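Local structure of probable enoyl-CoA hydratase/isomerase (Pseudomonas aeruginosa, 7BOR) at residues 87-91 with 215-219. The protein binds coenzyme A and probably isomerises enoyl-CoA thioesters by moving a double bond from position 3 to position 2. Sequence-based numbering, arbitrary orientation.
Sequences ALLEF and IEELR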
loop_
_atom_site.group_PDB
_atom_site.type_symbol
_atom_site.label_atom_id
_atom_site.label_comp_id
_atom_site.label_asym_id
_atom_site.label_seq_id
_atom_site.Cartn_x
_atom_site.Cartn_y
_atom_site.Cartn_z
ATOM N N ALA A 87 7.272 -8.632 -0.843
ATOM C CA ALA A 87 6.745 -9.072 -2.134
ATOM C C ALA A 87 6.374 -7.881 -3.038
ATOM O O ALA A 87 6.769 -7.834 -4.204
ATOM C CB ALA A 87 5.534 -9.984 -1.924
ATOM N N LEU A 88 5.616 -6.916 -2.529
ATOM C CA LEU A 88 5.281 -5.762 -3.374
ATOM C C LEU A 88 6.531 -4.958 -3.734
ATOM O O LEU A 88 6.796 -4.664 -4.908
ATOM C CB LEU A 88 4.271 -4.899 -2.667
ATOM C CG LEU A 88 3.711 -3.687 -3.422
ATOM C CD1 LEU A 88 2.984 -4.099 -4.645
ATOM C CD2 LEU A 88 2.811 -2.954 -2.432
ATOM N N LEU A 89 7.349 -4.644 -2.739
ATOM C CA LEU A 89 8.570 -3.896 -3.011
ATOM C C LEU A 89 9.388 -4.541 -4.125
ATOM O O LEU A 89 9.907 -3.855 -5.023
ATOM C CB LEU A 89 9.373 -3.803 -1.718
ATOM C CG LEU A 89 10.764 -3.223 -1.810
ATOM C CD1 LEU A 89 10.667 -1.715 -2.154
ATOM C CD2 LEU A 89 11.469 -3.457 -0.515
ATOM N N GLU A 90 9.506 -5.862 -4.100
ATOM C CA GLU A 90 10.354 -6.548 -5.068
ATOM C C GLU A 90 9.578 -6.979 -6.310
ATOM O O GLU A 90 10.167 -7.575 -7.218
ATOM C CB GLU A 90 11.036 -7.764 -4.398
ATOM C CG GLU A 90 11.693 -7.440 -3.056
ATOM C CD GLU A 90 13.082 -6.842 -3.224
ATOM O OE1 GLU A 90 13.505 -6.715 -4.382
ATOM O OE2 GLU A 90 13.763 -6.524 -2.221
ATOM N N PHE A 91 8.272 -6.709 -6.377
ATOM C CA PHE A 91 7.496 -7.150 -7.530
ATOM C C PHE A 91 8.085 -6.525 -8.796
ATOM O O PHE A 91 8.232 -5.292 -8.863
ATOM C CB PHE A 91 6.056 -6.767 -7.372
ATOM C CG PHE A 91 5.149 -7.458 -8.316
ATOM C CD1 PHE A 91 4.846 -8.785 -8.164
ATOM C CD2 PHE A 91 4.560 -6.767 -9.331
ATOM C CE1 PHE A 91 3.958 -9.380 -9.024
ATOM C CE2 PHE A 91 3.679 -7.357 -10.174
ATOM C CZ PHE A 91 3.389 -8.660 -10.029
ATOM N N ILE A 215 17.086 0.957 -4.156
ATOM C CA ILE A 215 16.475 -0.215 -3.531
ATOM C C ILE A 215 17.274 -0.684 -2.311
ATOM O O ILE A 215 16.700 -1.163 -1.321
ATOM C CB ILE A 215 16.304 -1.343 -4.567
ATOM C CG1 ILE A 215 15.702 -2.580 -3.909
ATOM C CG2 ILE A 215 17.613 -1.747 -5.192
ATOM C CD1 ILE A 215 14.286 -2.364 -3.482
ATOM N N GLU A 216 18.595 -0.561 -2.344
ATOM C CA GLU A 216 19.370 -1.036 -1.194
ATOM C C GLU A 216 19.096 -0.160 0.024
ATOM O O GLU A 216 18.844 -0.676 1.117
ATOM C CB GLU A 216 20.869 -1.067 -1.515
ATOM C CG GLU A 216 21.272 -2.013 -2.647
ATOM C CD GLU A 216 22.790 -1.996 -2.915
ATOM O OE1 GLU A 216 23.474 -1.066 -2.429
ATOM O OE2 GLU A 216 23.291 -2.909 -3.604
ATOM N N GLU A 217 19.131 1.174 -0.157
ATOM C CA GLU A 217 18.783 2.080 0.937
ATOM C C GLU A 217 17.359 1.810 1.425
ATOM O O GLU A 217 17.120 1.658 2.633
ATOM C CB GLU A 217 18.946 3.544 0.513
ATOM C CG GLU A 217 18.798 4.530 1.691
ATOM C CD GLU A 217 19.178 5.989 1.379
ATOM O OE1 GLU A 217 18.953 6.446 0.224
ATOM O OE2 GLU A 217 19.688 6.689 2.310
ATOM N N LEU A 218 16.410 1.686 0.493
ATOM C CA LEU A 218 15.034 1.348 0.854
ATOM C C LEU A 218 14.957 0.054 1.646
ATOM O O LEU A 218 14.231 -0.014 2.646
ATOM C CB LEU A 218 14.179 1.245 -0.401
ATOM C CG LEU A 218 12.667 1.118 -0.276
ATOM C CD1 LEU A 218 12.132 2.150 0.692
ATOM C CD2 LEU A 218 12.076 1.299 -1.697
ATOM N N ARG A 219 15.671 -0.997 1.208
ATOM C CA ARG A 219 15.676 -2.247 1.973
ATOM C C ARG A 219 16.158 -2.001 3.393
ATOM O O ARG A 219 15.557 -2.494 4.353
ATOM C CB ARG A 219 16.548 -3.307 1.290
ATOM C CG ARG A 219 15.756 -4.130 0.241
ATOM C CD ARG A 219 16.701 -5.000 -0.547
ATOM N NE ARG A 219 16.220 -5.450 -1.843
ATOM C CZ ARG A 219 17.020 -5.577 -2.896
ATOM N NH1 ARG A 219 18.307 -5.270 -2.792
ATOM N NH2 ARG A 219 16.535 -6.002 -4.048
#
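Leu89 reaches across to the helix 200-233 and lays its CD1 methyl against two side chains one turn apart, 3.4 Å from CD2 of Leu218 and 3.9 Å from CD1 of Ile215. Those two residues, three apart in the helix, present neighbouring side chains on the same face, so a single leucine meets both. Next to this greasy patch, Glu90 and Arg219 close the more exposed edge with a salt bridge. Arg219 NE donates to Glu90 OE2 at 2.7 Å and Arg219 NH2 to Glu90 OE1 at 3.1 Å, both nearly straight, so the carboxylate meets the guanidinium side-on through two hydrogen bonds. Both CA-to-CB bonds point sideways; only the long side chains bring the charges together. Together these contacts join the C-terminal part of helix 80-90 to the middle of the long helix 200-233, within the crotonase fold. His113 touches both Leu89 and Leu218, helix 140-148 packs on Leu218 through Ile143, and Leu88 turns instead to Leu39 of helix 29-44.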